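Local atomic coordinates of (S)-ureidoglycine aminohydrolase cupin domain-containing protein (PDB entry 3MYX), a protein that is of unknown function but has the beta-barrel architecture of the cupins and may be related to (S)-ureidoglycine aminohydrolases. Residues I169-S174 with Y230-Y235; R132-T137 with N157-D162; H187-L192 with G212-V217. All coordinates share one frame; numbering follows the deposited sequence.

Interaction 1: residues I169-S174 with Y230-Y235; sequences IGVWDS and YVRKFY
Lys233 lays its aliphatic chain across one face of the Trp172 indole, with CE 3.4 Å from CE3. Its ammonium NZ sits 4.0 Å from the centroid of the six-membered ring and only 14° off the ring normal, a cation-pi contact. CG of Lys233 starts between the backbone N and the carbonyl carbon (chi1 72°), and the chain then runs extended over the ring. On the same face of the sheet Gly170 CA sits over the face of the Tyr235 ring, 4.0 Å from its centroid, a CH-pi contact. This face looks into the cupin barrel, and the two strands pair antiparallel through three hydrogen-bonded pairs: Gly170-Tyr235, Trp172-Lys233 and Ser174-Val231. On the other face Tyr230 OH donates to Asp173 OD2 over 2.6 Å, meeting the anti side with ring and carboxylate planes 70° apart. Arg232 NH1 adds a long salt bridge to OD2 at 3.5 Å, while Val171 CG1 lies over the guanidinium, 3.7 Å from NE. Further out, Glu188 forms a salt bridge with Lys233 NZ and Asn158 OD1 bonds Tyr235 OH. Arg155 shares Asp173 OD2, and the carbonyls of Arg132 and Ala134 hold the Arg232 guanidinium.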
# COMPACT_ATOMS: atom_id res chain seq x y z
N ILE A 169 -4.73 1.66 7.72
CA ILE A 169 -4.98 1.72 6.28
C ILE A 169 -6.15 2.65 6.00
O ILE A 169 -7.17 2.59 6.67
CB ILE A 169 -5.24 0.31 5.72
CG1 ILE A 169 -3.99 -0.56 5.91
CG2 ILE A 169 -5.66 0.39 4.26
CD1 ILE A 169 -4.19 -2.05 5.62
N GLY A 170 -5.98 3.55 5.04
CA GLY A 170 -7.03 4.50 4.78
C GLY A 170 -6.72 5.44 3.65
O GLY A 170 -5.98 5.10 2.73
N VAL A 171 -7.32 6.62 3.75
CA VAL A 171 -7.19 7.66 2.76
C VAL A 171 -6.70 8.93 3.47
O VAL A 171 -7.13 9.23 4.59
CB VAL A 171 -8.51 7.90 2.00
CG1 VAL A 171 -8.38 9.07 0.98
CG2 VAL A 171 -8.96 6.63 1.28
N TRP A 172 -5.77 9.64 2.82
CA TRP A 172 -5.15 10.86 3.36
C TRP A 172 -5.11 11.91 2.28
O TRP A 172 -4.98 11.58 1.09
CB TRP A 172 -3.73 10.55 3.77
CG TRP A 172 -2.76 11.63 4.20
CD1 TRP A 172 -2.50 11.99 5.47
CD2 TRP A 172 -1.83 12.34 3.38
NE1 TRP A 172 -1.48 12.91 5.50
CE2 TRP A 172 -1.04 13.12 4.22
CE3 TRP A 172 -1.58 12.38 2.00
CZ2 TRP A 172 0.00 13.91 3.74
CZ3 TRP A 172 -0.56 13.16 1.53
CH2 TRP A 172 0.23 13.90 2.41
N ASP A 173 -5.20 13.17 2.67
CA ASP A 173 -4.91 14.24 1.74
C ASP A 173 -4.14 15.37 2.39
O ASP A 173 -4.01 15.44 3.60
CB ASP A 173 -6.15 14.70 0.93
CG ASP A 173 -7.14 15.60 1.68
OD1 ASP A 173 -6.91 16.09 2.81
OD2 ASP A 173 -8.24 15.80 1.08
N SER A 174 -3.58 16.23 1.55
CA SER A 174 -2.76 17.31 2.04
C SER A 174 -2.64 18.42 1.02
O SER A 174 -2.57 18.17 -0.18
CB SER A 174 -1.34 16.81 2.34
OG SER A 174 -0.56 17.80 2.99
N TYR A 230 -1.98 19.82 -4.20
CA TYR A 230 -2.75 18.86 -3.43
C TYR A 230 -2.40 17.43 -3.79
O TYR A 230 -2.23 17.09 -4.97
CB TYR A 230 -4.22 19.11 -3.73
CG TYR A 230 -5.20 18.16 -3.11
CD1 TYR A 230 -5.63 18.34 -1.79
CD2 TYR A 230 -5.75 17.13 -3.83
CE1 TYR A 230 -6.59 17.50 -1.24
CE2 TYR A 230 -6.70 16.29 -3.29
CZ TYR A 230 -7.12 16.46 -1.99
OH TYR A 230 -8.10 15.64 -1.48
N VAL A 231 -2.35 16.57 -2.78
CA VAL A 231 -2.18 15.13 -2.95
C VAL A 231 -3.24 14.42 -2.14
O VAL A 231 -3.54 14.80 -1.02
CB VAL A 231 -0.77 14.69 -2.51
CG1 VAL A 231 -0.64 13.17 -2.49
CG2 VAL A 231 0.30 15.28 -3.43
N ARG A 232 -3.80 13.37 -2.73
CA ARG A 232 -4.68 12.45 -2.00
C ARG A 232 -4.19 11.05 -2.27
O ARG A 232 -3.88 10.73 -3.43
CB ARG A 232 -6.11 12.63 -2.45
CG ARG A 232 -7.13 11.73 -1.76
CD ARG A 232 -8.50 12.01 -2.36
NE ARG A 232 -9.59 11.35 -1.66
CZ ARG A 232 -10.33 11.87 -0.66
NH1 ARG A 232 -10.13 13.06 -0.14
NH2 ARG A 232 -11.26 11.12 -0.17
N LYS A 233 -4.14 10.23 -1.24
CA LYS A 233 -3.60 8.88 -1.41
C LYS A 233 -4.31 7.86 -0.56
O LYS A 233 -4.80 8.18 0.52
CB LYS A 233 -2.10 8.87 -1.06
CG LYS A 233 -1.80 9.02 0.40
CD LYS A 233 -0.34 9.39 0.65
CE LYS A 233 -0.02 9.38 2.12
NZ LYS A 233 1.39 9.86 2.39
N PHE A 234 -4.32 6.61 -1.05
CA PHE A 234 -4.50 5.47 -0.20
C PHE A 234 -3.18 5.25 0.51
O PHE A 234 -2.10 5.40 -0.10
CB PHE A 234 -4.78 4.21 -1.01
CG PHE A 234 -6.16 4.11 -1.58
CD1 PHE A 234 -7.26 4.05 -0.74
CD2 PHE A 234 -6.36 3.97 -2.95
CE1 PHE A 234 -8.55 3.89 -1.27
CE2 PHE A 234 -7.65 3.81 -3.48
CZ PHE A 234 -8.73 3.77 -2.65
N TYR A 235 -3.23 4.82 1.77
CA TYR A 235 -2.03 4.45 2.49
C TYR A 235 -2.23 3.18 3.29
O TYR A 235 -3.34 2.85 3.73
CB TYR A 235 -1.58 5.56 3.43
CG TYR A 235 -2.57 5.90 4.52
CD1 TYR A 235 -2.60 5.19 5.73
CD2 TYR A 235 -3.51 6.91 4.35
CE1 TYR A 235 -3.50 5.49 6.73
CE2 TYR A 235 -4.42 7.20 5.34
CZ TYR A 235 -4.42 6.51 6.52
OH TYR A 235 -5.38 6.85 7.46

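Interaction 2: residues R132-T137 with N157-D162; sequences RLALLT and NNLFED
The connection leading from strand 127-130 to the edge strand 137-139 is pinned here to strand 154-161 of the C-terminal cupin barrel, with the side-chain amide of Asn157 gripping the carbonyl of Leu135. ND2 donates to Leu135 O over 2.9 Å with an N-H...O angle of 152°. The donor approaches nearly along the C=O axis, while the oxygen is tilted 18° from the plane of the amide. The Asn157 side chain leaves the backbone toward the loop, with CG anti to the backbone N (chi1 -177°); CB itself lies 3.5 Å from the same oxygen. Leu136 comes in beside this bond: its CD2 methyl meets Asn157 CB at 3.6 Å, the two side chains crossing at a slant, and the leucine also rests on Val171, Asp173 and Arg232. Past Asn157 the strand turns a corner. An inverse gamma turn centred on Asn158 makes the bend, followed by a classic beta bulge that sets Leu159 and Phe160 together opposite Ile169. The corner brings Leu159 round toward the loop, where its CD1 reaches Ala134 CB at 4.1 Å, a light apolar touch. Leu159 also packs on Leu130 and Val171, so the small hydrophobic patch joins the end of strand 127-130 to the C-terminal sheet. With just 181 Å² buried between the segments, the contact lies near the protein surface. Just beyond the amide bond the loop passes into strand 137-139, where Thr137 takes up backbone pairing with Ser156.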
# COMPACT_ATOMS: atom_id res chain seq x y z
N ARG A 132 -12.30 5.60 -2.37
CA ARG A 132 -11.45 6.69 -2.83
C ARG A 132 -11.96 8.05 -2.34
O ARG A 132 -11.16 8.95 -2.10
CB ARG A 132 -11.40 6.72 -4.37
CG ARG A 132 -10.67 5.54 -5.01
CD ARG A 132 -10.89 5.42 -6.51
NE ARG A 132 -10.28 6.52 -7.24
CZ ARG A 132 -9.01 6.56 -7.64
NH1 ARG A 132 -8.17 5.59 -7.36
NH2 ARG A 132 -8.57 7.62 -8.33
N LEU A 133 -13.29 8.19 -2.21
CA LEU A 133 -13.93 9.44 -1.83
C LEU A 133 -14.28 9.48 -0.34
O LEU A 133 -15.13 10.26 0.07
CB LEU A 133 -15.19 9.70 -2.68
CG LEU A 133 -15.01 9.75 -4.20
CD1 LEU A 133 -16.34 10.02 -4.91
CD2 LEU A 133 -13.94 10.78 -4.56
N ALA A 134 -13.62 8.68 0.47
CA ALA A 134 -13.85 8.69 1.91
C ALA A 134 -13.78 10.11 2.48
O ALA A 134 -12.92 10.93 2.08
CB ALA A 134 -12.82 7.80 2.61
N LEU A 135 -14.63 10.40 3.46
CA LEU A 135 -14.59 11.68 4.15
C LEU A 135 -13.48 11.67 5.21
O LEU A 135 -13.35 10.70 5.96
CB LEU A 135 -15.93 11.95 4.84
CG LEU A 135 -17.13 11.99 3.89
CD1 LEU A 135 -18.43 12.11 4.70
CD2 LEU A 135 -16.99 13.15 2.94
N LEU A 136 -12.69 12.74 5.24
CA LEU A 136 -11.47 12.78 6.04
C LEU A 136 -11.59 13.82 7.15
O LEU A 136 -12.36 14.76 7.07
CB LEU A 136 -10.29 13.13 5.16
CG LEU A 136 -10.12 12.36 3.84
CD1 LEU A 136 -8.81 12.80 3.18
CD2 LEU A 136 -10.17 10.82 4.06
N THR A 137 -10.80 13.64 8.20
CA THR A 137 -10.74 14.61 9.29
C THR A 137 -9.28 15.04 9.51
O THR A 137 -8.36 14.31 9.18
CB THR A 137 -11.31 14.01 10.57
OG1 THR A 137 -10.57 12.84 10.88
CG2 THR A 137 -12.80 13.66 10.40
N ASN A 157 -8.48 9.39 7.14
CA ASN A 157 -9.50 8.52 7.68
C ASN A 157 -8.89 7.13 7.73
O ASN A 157 -8.62 6.53 6.68
CB ASN A 157 -10.76 8.53 6.81
CG ASN A 157 -11.89 7.68 7.38
OD1 ASN A 157 -11.65 6.75 8.13
ND2 ASN A 157 -13.12 7.99 6.99
N ASN A 158 -8.62 6.64 8.94
CA ASN A 158 -8.18 5.27 9.16
C ASN A 158 -9.36 4.32 9.02
O ASN A 158 -10.02 4.00 9.99
CB ASN A 158 -7.54 5.13 10.54
CG ASN A 158 -6.31 5.98 10.69
OD1 ASN A 158 -5.36 5.85 9.93
ND2 ASN A 158 -6.32 6.86 11.70
N LEU A 159 -9.62 3.89 7.80
CA LEU A 159 -10.74 3.02 7.49
C LEU A 159 -10.55 1.61 8.03
O LEU A 159 -11.52 0.88 8.24
CB LEU A 159 -10.95 2.95 5.98
CG LEU A 159 -11.40 4.28 5.36
CD1 LEU A 159 -11.21 4.29 3.85
CD2 LEU A 159 -12.85 4.58 5.75
N PHE A 160 -9.30 1.22 8.24
CA PHE A 160 -8.98 -0.09 8.83
C PHE A 160 -7.83 0.10 9.82
O PHE A 160 -6.79 0.65 9.48
CB PHE A 160 -8.61 -1.09 7.75
CG PHE A 160 -8.11 -2.39 8.28
CD1 PHE A 160 -8.98 -3.37 8.66
CD2 PHE A 160 -6.75 -2.61 8.37
CE1 PHE A 160 -8.48 -4.59 9.15
CE2 PHE A 160 -6.25 -3.78 8.87
CZ PHE A 160 -7.12 -4.77 9.25
N GLU A 161 -8.08 -0.29 11.06
CA GLU A 161 -7.06 -0.29 12.09
C GLU A 161 -6.88 -1.72 12.59
O GLU A 161 -7.75 -2.26 13.27
CB GLU A 161 -7.46 0.64 13.23
CG GLU A 161 -7.56 2.09 12.78
CD GLU A 161 -7.99 3.03 13.91
OE1 GLU A 161 -8.78 2.61 14.78
OE2 GLU A 161 -7.56 4.18 13.91
N ASP A 162 -5.77 -2.34 12.24
CA ASP A 162 -5.58 -3.73 12.57
C ASP A 162 -5.35 -3.93 14.06
O ASP A 162 -4.79 -3.07 14.74
CB ASP A 162 -4.38 -4.29 11.80
CG ASP A 162 -4.46 -5.78 11.56
OD1 ASP A 162 -5.47 -6.43 11.94
OD2 ASP A 162 -3.51 -6.31 10.95

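Interaction 3: residues H187-L192 with G212-V217; sequences HELMNL and GDTVFV
Gly212 N gives its hydrogen to Leu192 O over 2.8 Å, opening 212-217 at a positive phi (88°), where a CB would be jammed against the preceding carbonyl O, a geometry that calls for glycine. Asp213 follows with its carbonyl, which accepts from Leu192 N at 3.1 Å. At Thr214 the side chain does the work. Asn191 ND2 donates to OG1 over 2.9 Å with a 165° angle at the hydrogen, the hydroxyl lying in the amide plane, and His72 NE2 is a second partner of that oxygen. The methyl CG2, anti to the backbone N, packs 3.8 Å from Leu189 CG. Val215 is the hydrogen-bonded partner of Met190, a selenomethionine, in the antiparallel sheet of the cupin barrel. Both side chains face the barrel interior, where Val215 also touches Leu207 and Val209 of the opposing sheet. Phe216 points to the other face with Thr214: its CD1 lies 3.5 Å from Glu188 O and its CZ 3.8 Å from His187 ND1, and its ring also meets Phe41 of the N-terminal half. Val217 N closes the pairing with a nearly straight 2.7 Å bond to Glu188 O (176°), and its carbonyl accepts from Glu188 N.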
# COMPACT_ATOMS: atom_id res chain seq x y z
N HIS A 187 6.94 1.90 7.89
CA HIS A 187 6.74 1.39 6.55
C HIS A 187 5.50 2.03 5.96
O HIS A 187 4.49 2.18 6.67
CB HIS A 187 6.49 -0.11 6.57
CG HIS A 187 7.62 -0.92 7.10
ND1 HIS A 187 8.81 -1.06 6.43
CD2 HIS A 187 7.73 -1.65 8.24
CE1 HIS A 187 9.61 -1.85 7.13
NE2 HIS A 187 8.97 -2.22 8.22
N GLU A 188 5.54 2.40 4.69
CA GLU A 188 4.38 3.04 4.05
C GLU A 188 4.18 2.63 2.59
O GLU A 188 5.07 2.86 1.76
CB GLU A 188 4.51 4.56 4.13
CG GLU A 188 3.34 5.29 3.49
CD GLU A 188 3.31 6.77 3.75
OE1 GLU A 188 4.29 7.33 4.30
OE2 GLU A 188 2.27 7.39 3.40
N LEU A 189 3.01 2.09 2.28
CA LEU A 189 2.55 1.98 0.90
C LEU A 189 1.66 3.18 0.63
O LEU A 189 0.82 3.52 1.46
CB LEU A 189 1.76 0.68 0.67
CG LEU A 189 1.25 0.49 -0.77
CD1 LEU A 189 1.18 -0.98 -1.16
CD2 LEU A 189 -0.11 1.15 -0.98
N MSE A 190 1.86 3.81 -0.52
CA MSE A 190 1.01 4.90 -0.99
C MSE A 190 0.56 4.63 -2.41
O MSE A 190 1.38 4.23 -3.24
CB MSE A 190 1.76 6.23 -1.04
CG MSE A 190 2.56 6.59 0.18
SE MSE A 190 3.43 8.32 0.01
CE MSE A 190 3.75 8.25 -1.91
N ASN A 191 -0.70 4.89 -2.71
CA ASN A 191 -1.20 4.89 -4.07
C ASN A 191 -1.90 6.21 -4.26
O ASN A 191 -2.77 6.57 -3.46
CB ASN A 191 -2.14 3.71 -4.32
CG ASN A 191 -2.91 3.83 -5.62
OD1 ASN A 191 -3.98 4.43 -5.65
ND2 ASN A 191 -2.36 3.27 -6.69
N LEU A 192 -1.49 6.98 -5.25
CA LEU A 192 -2.02 8.34 -5.38
C LEU A 192 -3.36 8.36 -6.11
O LEU A 192 -3.49 7.94 -7.26
CB LEU A 192 -1.04 9.27 -6.09
CG LEU A 192 0.34 9.44 -5.43
CD1 LEU A 192 1.00 10.70 -5.96
CD2 LEU A 192 0.34 9.48 -3.92
N GLY A 212 -2.20 7.60 -9.72
CA GLY A 212 -2.42 6.22 -10.13
C GLY A 212 -1.23 5.30 -9.95
O GLY A 212 -1.33 4.11 -10.23
N ASP A 213 -0.11 5.85 -9.48
CA ASP A 213 1.09 5.04 -9.18
C ASP A 213 1.05 4.55 -7.74
O ASP A 213 0.50 5.22 -6.87
CB ASP A 213 2.38 5.85 -9.32
CG ASP A 213 2.66 6.35 -10.71
OD1 ASP A 213 1.99 5.98 -11.70
OD2 ASP A 213 3.62 7.15 -10.81
N THR A 214 1.67 3.40 -7.50
CA THR A 214 1.87 2.89 -6.15
C THR A 214 3.37 2.82 -5.84
O THR A 214 4.15 2.29 -6.64
CB THR A 214 1.27 1.49 -5.98
OG1 THR A 214 -0.13 1.55 -6.25
CG2 THR A 214 1.50 0.98 -4.57
N VAL A 215 3.74 3.35 -4.69
CA VAL A 215 5.11 3.35 -4.19
C VAL A 215 5.13 2.78 -2.78
O VAL A 215 4.16 2.91 -2.02
CB VAL A 215 5.71 4.80 -4.21
CG1 VAL A 215 4.95 5.75 -3.29
CG2 VAL A 215 7.21 4.81 -3.90
N PHE A 216 6.24 2.14 -2.42
CA PHE A 216 6.47 1.63 -1.07
C PHE A 216 7.72 2.28 -0.51
O PHE A 216 8.77 2.28 -1.16
CB PHE A 216 6.61 0.11 -1.04
CG PHE A 216 6.84 -0.44 0.34
CD1 PHE A 216 5.80 -0.55 1.25
CD2 PHE A 216 8.12 -0.79 0.75
CE1 PHE A 216 6.04 -1.02 2.53
CE2 PHE A 216 8.35 -1.28 2.01
CZ PHE A 216 7.33 -1.38 2.90
N VAL A 217 7.59 2.86 0.68
CA VAL A 217 8.72 3.45 1.39
C VAL A 217 9.01 2.60 2.63
O VAL A 217 8.22 2.55 3.56
CB VAL A 217 8.45 4.91 1.80
CG1 VAL A 217 9.70 5.50 2.44
CG2 VAL A 217 8.01 5.74 0.59

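From the N terminus, interaction 2 comes first: it closes the excursion that leaves at 132-137 and returns at 157-162, fastening the connection from strand 127-130 to the C-terminal sheet. It is complete before interaction 1 opens at 169-174. Interaction 1 stays open until 230-235, near the end of the chain, and interaction 3 (187-192 with 212-217) opens and closes within that span, so no loops cross. All three reach one antiparallel sheet, in which strands 154-161, 168-174, 231-237, 188-192 and 214-217 follow side by side. Interaction 1 therefore sits between the other two, touching both, while interactions 2 and 3 remain about 16 Å apart between centres.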